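Side-chain contacts in putative metalloprotease II (Bacteroides fragilis, PDB 4ON1), which probably cleaves proteins as a zinc-dependent metalloendopeptidase of the fragilysin family, encoded by the pathogenicity island of Bacteroides fragilis: residues A[172-177]-A[342-347]; A[296-301]-A[326-331]; A[362-367]-A[371-376]. All blocks are in the same frame, centred on the assembly; numbering follows the deposited sequence.

Contact 1. Residues A[172-177]-A[342-347]; sequences LPIKDY and AEHVDN. With ZN (zinc ion), chain C.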
# COMPACT_ATOMS: atom_id res chain seq x y z
N LEU A 172 -1.92 -15.25 15.75
CA LEU A 172 -2.43 -14.46 16.86
C LEU A 172 -3.54 -13.53 16.38
O LEU A 172 -3.47 -13.01 15.27
CB LEU A 172 -1.31 -13.67 17.53
CG LEU A 172 -0.22 -14.57 18.13
CD1 LEU A 172 0.78 -13.76 18.95
CD2 LEU A 172 -0.82 -15.70 18.96
N PRO A 173 -4.57 -13.32 17.22
CA PRO A 173 -5.70 -12.53 16.74
C PRO A 173 -5.36 -11.05 16.57
O PRO A 173 -4.74 -10.43 17.45
CB PRO A 173 -6.76 -12.73 17.82
CG PRO A 173 -5.99 -13.04 19.06
CD PRO A 173 -4.69 -13.69 18.64
N ILE A 174 -5.76 -10.49 15.43
CA ILE A 174 -5.52 -9.10 15.10
C ILE A 174 -6.52 -8.27 15.91
O ILE A 174 -7.71 -8.59 15.94
CB ILE A 174 -5.66 -8.85 13.58
CG1 ILE A 174 -4.62 -9.67 12.81
CG2 ILE A 174 -5.56 -7.36 13.24
CD1 ILE A 174 -4.69 -9.51 11.30
N LYS A 175 -6.04 -7.22 16.57
CA LYS A 175 -6.85 -6.49 17.54
C LYS A 175 -6.80 -4.99 17.28
O LYS A 175 -6.23 -4.23 18.05
CB LYS A 175 -6.36 -6.80 18.96
CG LYS A 175 -7.39 -6.65 20.06
CD LYS A 175 -6.95 -7.41 21.31
CE LYS A 175 -6.86 -8.91 21.05
NZ LYS A 175 -5.50 -9.36 20.61
N ASP A 176 -7.42 -4.58 16.17
CA ASP A 176 -7.06 -3.33 15.51
C ASP A 176 -8.23 -2.36 15.31
O ASP A 176 -8.23 -1.57 14.36
CB ASP A 176 -6.40 -3.65 14.16
CG ASP A 176 -7.29 -4.50 13.26
OD1 ASP A 176 -8.26 -5.11 13.74
OD2 ASP A 176 -6.99 -4.57 12.05
N TYR A 177 -9.19 -2.40 16.23
CA TYR A 177 -10.30 -1.44 16.28
C TYR A 177 -10.92 -1.46 17.68
O TYR A 177 -10.81 -2.47 18.38
CB TYR A 177 -11.36 -1.75 15.22
CG TYR A 177 -11.92 -3.16 15.31
CD1 TYR A 177 -12.98 -3.45 16.16
CD2 TYR A 177 -11.40 -4.19 14.54
CE1 TYR A 177 -13.50 -4.74 16.26
CE2 TYR A 177 -11.91 -5.48 14.62
CZ TYR A 177 -12.96 -5.74 15.48
OH TYR A 177 -13.46 -7.02 15.56
N ALA A 342 -15.87 -3.27 6.89
CA ALA A 342 -15.52 -4.69 6.86
C ALA A 342 -15.14 -5.20 8.25
O ALA A 342 -14.49 -4.51 9.04
CB ALA A 342 -14.38 -4.94 5.88
N GLU A 343 -15.53 -6.44 8.53
CA GLU A 343 -15.22 -7.08 9.80
C GLU A 343 -14.27 -8.25 9.58
O GLU A 343 -14.07 -8.67 8.44
CB GLU A 343 -16.50 -7.55 10.49
CG GLU A 343 -17.03 -6.54 11.49
CD GLU A 343 -18.53 -6.57 11.62
OE1 GLU A 343 -19.15 -7.56 11.16
OE2 GLU A 343 -19.09 -5.61 12.18
N HIS A 344 -13.67 -8.76 10.65
CA HIS A 344 -12.79 -9.91 10.54
C HIS A 344 -13.58 -11.13 10.06
O HIS A 344 -14.74 -11.29 10.41
CB HIS A 344 -12.10 -10.20 11.87
CG HIS A 344 -11.02 -9.21 12.22
ND1 HIS A 344 -10.65 -8.94 13.51
CD2 HIS A 344 -10.27 -8.42 11.42
CE1 HIS A 344 -9.69 -8.03 13.51
NE2 HIS A 344 -9.44 -7.69 12.25
N VAL A 345 -12.93 -12.00 9.28
CA VAL A 345 -13.57 -13.22 8.79
C VAL A 345 -12.63 -14.42 8.97
O VAL A 345 -11.45 -14.24 9.25
CB VAL A 345 -13.97 -13.10 7.31
CG1 VAL A 345 -14.97 -11.97 7.11
CG2 VAL A 345 -12.74 -12.87 6.44
N ASP A 346 -13.15 -15.64 8.78
CA ASP A 346 -12.36 -16.84 9.03
C ASP A 346 -11.74 -17.41 7.76
O ASP A 346 -11.25 -18.55 7.75
CB ASP A 346 -13.22 -17.94 9.69
CG ASP A 346 -13.83 -17.50 11.01
OD1 ASP A 346 -14.75 -18.20 11.49
OD2 ASP A 346 -13.40 -16.46 11.56
N ASN A 347 -11.74 -16.64 6.69
CA ASN A 347 -11.12 -17.06 5.44
C ASN A 347 -9.68 -16.54 5.37
O ASN A 347 -9.47 -15.33 5.28
CB ASN A 347 -11.95 -16.57 4.26
CG ASN A 347 -11.43 -17.06 2.92
OD1 ASN A 347 -10.33 -17.60 2.81
ND2 ASN A 347 -12.24 -16.86 1.88
ZN ZN C . -8.54 -6.03 11.65
O HOH W 1 -14.40 -7.92 13.31
O HOH W 2 -12.15 -10.10 15.62
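H344 meets three residues of 172-177, Y177, I174 and D176, and zinc binds between D176 and this histidine. Its NE2 sits 2.0 Å from zinc, while D176 chelates the same ion with OD1 at 2.3 Å and OD2 at 2.2 Å, the carboxylate lying only 16° from the imidazole plane. H334 and H338 complete the site. An aspartate from an earlier part of the same chain occupying the metal is consistent with a latent zymogen, as in profragilysin. Y177 brings CE2 to within 3.6 Å of H344 CE1, with the two ring planes oblique at 56°; a chi1 of 56°, with CG between the backbone N and carbonyl carbon, turns the phenol toward the imidazole. I174 adds its O, 3.2 Å from H344 CE1, and its CG2, 3.6 Å from zinc. On the other side of the imidazole, ND1 donates to a water in the ring plane at 2.8 Å, which keeps NE2 for the metal. A second water joins Y177 OH to H344 N. The 172-177 loop runs between strand 299-301, through the D176 to A301 backbone bond, and the loop at T354, with D176 facing H334 and H338 of helix 331-340.

Contact 2. Residues A[296-301]-A[326-331]; sequences KTFGYA and SSHPYT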
# COMPACT_ATOMS: atom_id res chain seq x y z
N LYS A 296 3.34 -5.83 18.64
CA LYS A 296 2.12 -6.63 18.57
C LYS A 296 1.02 -5.99 17.70
O LYS A 296 0.12 -6.67 17.22
CB LYS A 296 1.60 -6.88 19.99
CG LYS A 296 2.55 -7.69 20.86
CD LYS A 296 2.03 -7.84 22.28
CE LYS A 296 2.76 -8.95 23.04
NZ LYS A 296 2.08 -9.31 24.32
N THR A 297 1.11 -4.68 17.48
CA THR A 297 0.08 -3.99 16.69
C THR A 297 0.61 -3.41 15.38
O THR A 297 1.57 -2.64 15.39
CB THR A 297 -0.58 -2.86 17.51
OG1 THR A 297 -1.27 -3.43 18.63
CG2 THR A 297 -1.59 -2.09 16.66
N PHE A 298 -0.02 -3.77 14.27
CA PHE A 298 0.45 -3.33 12.96
C PHE A 298 -0.35 -2.15 12.43
O PHE A 298 0.13 -1.39 11.59
CB PHE A 298 0.37 -4.47 11.95
CG PHE A 298 0.92 -5.77 12.46
CD1 PHE A 298 2.08 -5.80 13.22
CD2 PHE A 298 0.26 -6.96 12.19
CE1 PHE A 298 2.58 -7.00 13.70
CE2 PHE A 298 0.76 -8.17 12.67
CZ PHE A 298 1.92 -8.18 13.42
N GLY A 299 -1.57 -2.01 12.94
CA GLY A 299 -2.46 -0.95 12.50
C GLY A 299 -3.62 -0.86 13.47
O GLY A 299 -3.86 -1.79 14.24
N TYR A 300 -4.33 0.26 13.45
CA TYR A 300 -5.46 0.45 14.35
C TYR A 300 -6.40 1.50 13.79
O TYR A 300 -5.97 2.59 13.43
CB TYR A 300 -4.97 0.86 15.75
CG TYR A 300 -6.08 0.96 16.78
CD1 TYR A 300 -6.59 -0.18 17.39
CD2 TYR A 300 -6.59 2.19 17.15
CE1 TYR A 300 -7.60 -0.08 18.34
CE2 TYR A 300 -7.59 2.30 18.09
CZ TYR A 300 -8.09 1.17 18.68
OH TYR A 300 -9.08 1.30 19.63
N ALA A 301 -7.68 1.15 13.70
CA ALA A 301 -8.69 2.03 13.11
C ALA A 301 -9.58 2.63 14.19
O ALA A 301 -9.89 1.97 15.19
CB ALA A 301 -9.52 1.26 12.09
N SER A 326 7.22 -3.58 4.51
CA SER A 326 7.08 -4.63 3.49
C SER A 326 6.67 -5.98 4.08
O SER A 326 6.07 -6.80 3.39
CB SER A 326 8.41 -4.81 2.75
OG SER A 326 8.86 -3.58 2.19
N SER A 327 7.01 -6.20 5.35
CA SER A 327 6.63 -7.41 6.07
C SER A 327 5.13 -7.45 6.32
O SER A 327 4.59 -8.51 6.64
CB SER A 327 7.38 -7.51 7.39
OG SER A 327 8.78 -7.49 7.17
N HIS A 328 4.48 -6.30 6.24
CA HIS A 328 3.04 -6.21 6.46
C HIS A 328 2.36 -5.46 5.32
O HIS A 328 1.81 -4.37 5.52
CB HIS A 328 2.75 -5.52 7.79
CG HIS A 328 3.38 -6.21 8.96
ND1 HIS A 328 2.81 -7.31 9.57
CD2 HIS A 328 4.54 -5.97 9.63
CE1 HIS A 328 3.59 -7.71 10.56
NE2 HIS A 328 4.64 -6.91 10.62
N PRO A 329 2.40 -6.04 4.12
CA PRO A 329 2.08 -5.31 2.89
C PRO A 329 0.61 -4.89 2.72
O PRO A 329 0.35 -4.04 1.88
CB PRO A 329 2.47 -6.30 1.78
CG PRO A 329 2.28 -7.66 2.42
CD PRO A 329 2.71 -7.46 3.86
N TYR A 330 -0.32 -5.46 3.48
CA TYR A 330 -1.73 -5.17 3.23
C TYR A 330 -2.40 -4.50 4.42
O TYR A 330 -3.63 -4.43 4.50
CB TYR A 330 -2.48 -6.46 2.87
CG TYR A 330 -1.83 -7.23 1.74
CD1 TYR A 330 -1.29 -6.56 0.65
CD2 TYR A 330 -1.72 -8.61 1.79
CE1 TYR A 330 -0.68 -7.26 -0.38
CE2 TYR A 330 -1.11 -9.32 0.77
CZ TYR A 330 -0.59 -8.63 -0.31
OH TYR A 330 0.01 -9.32 -1.33
N THR A 331 -1.58 -4.02 5.36
CA THR A 331 -2.09 -3.51 6.62
C THR A 331 -2.90 -2.24 6.43
O THR A 331 -3.94 -2.04 7.07
CB THR A 331 -0.96 -3.23 7.62
OG1 THR A 331 -0.31 -4.47 7.92
CG2 THR A 331 -1.49 -2.63 8.92
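G299 and T331 bring the two backbones closest, their CA atoms 6.4 Å apart, where an edge strand passes the start of the active-site helix in the metzincin-like catalytic domain. Segment 296-301 enters strand 299-301, which pairs antiparallel with strand 319-323, whereas 326-331 makes a type I turn from H328 to T331 that delivers the chain into helix 331-340. Y330 holds the N-cap position, and the turn's T331 N to H328 O bond is weak at 3.4 Å. No hydrogen bond joins the segments, so side-chain packing does the work. F298 presents one ring face to H328, whose CE1 stands 3.2 Å above the phenyl plane, over its centre, and comes to 3.3 Å from F298 CZ. Seen from the histidine, F298 CD1 lies over one imidazole face, displaced toward the rim. The planes are inclined at 31° with centroids 3.9 Å apart, an oblique pairing that is neither a parallel stack nor a T-shape. H328 reaches the phenyl because chi1 of -58° sets its CG beside the backbone N. Y356 closes in on the pair, edge-to-face with F298 and obliquely against H328, making a three-ring aromatic cluster, and Q223 NE2 donates to H328 O. At the start of the helix, T331 packs its methyl against the backbone and CB of F298. This CG2 is 4.0 Å from F298 CB, and the same CG2 approaches F298 O to 3.4 Å.

Contact 3. Residues A[362-367]-A[371-376]; sequences PNHLSA and VRMLEC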
# COMPACT_ATOMS: atom_id res chain seq x y z
N PRO A 362 -4.85 -9.20 -0.88
CA PRO A 362 -5.48 -7.89 -0.68
C PRO A 362 -6.86 -7.80 -1.32
O PRO A 362 -7.16 -6.83 -2.02
CB PRO A 362 -4.50 -6.93 -1.36
CG PRO A 362 -3.90 -7.75 -2.46
CD PRO A 362 -3.80 -9.16 -1.91
N ASN A 363 -7.71 -8.79 -1.04
CA ASN A 363 -9.03 -8.88 -1.64
C ASN A 363 -10.10 -9.10 -0.59
O ASN A 363 -9.91 -9.89 0.34
CB ASN A 363 -9.09 -10.03 -2.65
CG ASN A 363 -8.08 -9.88 -3.77
OD1 ASN A 363 -6.93 -10.33 -3.65
ND2 ASN A 363 -8.50 -9.26 -4.86
N HIS A 364 -11.21 -8.39 -0.72
CA HIS A 364 -12.40 -8.68 0.08
C HIS A 364 -13.16 -9.81 -0.59
O HIS A 364 -13.80 -9.62 -1.62
CB HIS A 364 -13.29 -7.44 0.22
CG HIS A 364 -12.67 -6.35 1.04
ND1 HIS A 364 -12.60 -6.40 2.42
CD2 HIS A 364 -12.10 -5.17 0.68
CE1 HIS A 364 -12.01 -5.31 2.87
NE2 HIS A 364 -11.69 -4.55 1.84
N LEU A 365 -13.11 -10.99 0.02
CA LEU A 365 -13.73 -12.17 -0.55
C LEU A 365 -15.05 -12.49 0.15
O LEU A 365 -15.79 -13.38 -0.26
CB LEU A 365 -12.79 -13.37 -0.45
CG LEU A 365 -11.37 -13.16 -1.00
CD1 LEU A 365 -10.50 -14.39 -0.71
CD2 LEU A 365 -11.38 -12.83 -2.49
N SER A 366 -15.34 -11.76 1.22
CA SER A 366 -16.56 -11.98 1.98
C SER A 366 -17.73 -11.17 1.42
O SER A 366 -17.68 -9.93 1.41
CB SER A 366 -16.34 -11.63 3.46
OG SER A 366 -17.57 -11.33 4.09
N ALA A 367 -18.77 -11.86 0.96
CA ALA A 367 -19.96 -11.18 0.47
C ALA A 367 -20.57 -10.29 1.55
O ALA A 367 -21.06 -9.19 1.27
CB ALA A 367 -20.99 -12.19 -0.03
N VAL A 371 -21.47 -6.29 1.58
CA VAL A 371 -22.75 -5.72 2.00
C VAL A 371 -22.50 -4.62 3.02
O VAL A 371 -22.99 -3.50 2.87
CB VAL A 371 -23.68 -6.79 2.59
CG1 VAL A 371 -24.86 -6.14 3.31
CG2 VAL A 371 -24.15 -7.76 1.51
N ARG A 372 -21.69 -4.94 4.04
CA ARG A 372 -21.37 -3.98 5.09
C ARG A 372 -20.76 -2.71 4.54
O ARG A 372 -21.09 -1.61 4.98
CB ARG A 372 -20.43 -4.60 6.13
CG ARG A 372 -21.11 -5.66 7.00
CD ARG A 372 -20.12 -6.45 7.85
NE ARG A 372 -20.79 -7.53 8.57
CZ ARG A 372 -20.38 -8.80 8.58
NH1 ARG A 372 -19.26 -9.15 7.96
NH2 ARG A 372 -21.07 -9.71 9.26
N MET A 373 -19.85 -2.86 3.57
CA MET A 373 -19.17 -1.71 2.99
C MET A 373 -20.09 -0.89 2.09
O MET A 373 -20.06 0.34 2.11
CB MET A 373 -17.93 -2.16 2.22
CG MET A 373 -16.81 -2.65 3.13
SD MET A 373 -15.38 -3.27 2.23
CE MET A 373 -16.02 -4.79 1.54
N LEU A 374 -20.92 -1.56 1.30
CA LEU A 374 -21.87 -0.85 0.44
C LEU A 374 -22.89 -0.06 1.26
O LEU A 374 -23.23 1.07 0.93
CB LEU A 374 -22.59 -1.83 -0.48
CG LEU A 374 -21.71 -2.38 -1.61
CD1 LEU A 374 -22.25 -3.70 -2.13
CD2 LEU A 374 -21.63 -1.35 -2.73
N GLU A 375 -23.36 -0.65 2.35
CA GLU A 375 -24.34 0.04 3.18
C GLU A 375 -23.70 1.20 3.93
O GLU A 375 -24.32 2.25 4.11
CB GLU A 375 -25.01 -0.93 4.15
CG GLU A 375 -26.06 -1.80 3.46
CD GLU A 375 -26.77 -2.74 4.41
OE1 GLU A 375 -26.13 -3.17 5.40
OE2 GLU A 375 -27.95 -3.04 4.17
N CYS A 376 -22.45 1.03 4.35
CA CYS A 376 -21.75 2.06 5.09
C CYS A 376 -21.49 3.34 4.28
O CYS A 376 -21.72 4.44 4.77
CB CYS A 376 -20.42 1.53 5.61
SG CYS A 376 -19.44 2.79 6.48
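A367 and V371 meet in the first turn of helix 367-378, where V371 N donates to A367 O at 2.9 Å with an N-H...O angle of 160°, the ordinary i to i+4 bond, while 362-366 is an irregular lead-in and A367 opens the helix. S366 is the N-cap: its OG accepts from N369 N, so the helix start is capped by a side chain. V371 adds a light touch on the surface side, its CG2 lying 3.4 Å from A367 O. The buried half of the contact belongs to H364 and M373, where the end of the methionine lies over one face of the imidazole. SD stands 3.9 Å from the H364 ring centroid and only 9° off its normal, a Met-aromatic contact. CE, offset toward the rim, makes a CH-pi contact and comes within 3.7 Å of H364 CG. The bend at chi3, -70°, folds the methyl back so that sulfur and carbon both rest on the same ring face, SD nearer NE2 and CE nearer CG. The imidazole is also packed against A342, L351 and M352, the last being, by position and family, probably the methionine of the Met-turn. Two side chains grip the lead-in's backbone: W370 NE1 donates to H364 O, and D350 OD2 accepts from L365 N. In the wider fold, the lead-in rests on helix 217-230 through P362 and H364, while helix 367-378 packs on helix 232-235 through M373, which touches F233.

The three contacts lie around the zinc site, but contact 1 alone holds the metal. Contact 2 lies with its centre about 12 Å from that of contact 1 and touches it where D176 O accepts from A301 N at 2.9 Å, so the backbone of the metal-binding aspartate is tied to the edge strand. Contact 3, centred about 14 Å from contact 1, joins the 342-347 loop to the C-terminal helix: E343 OE1 makes a salt bridge to R372 NE at 3.1 Å, and the side chain of H364 is about 9 Å from zinc. Contacts 2 and 3 meet lightly, Y330 CZ lying 3.6 Å from P362 CD.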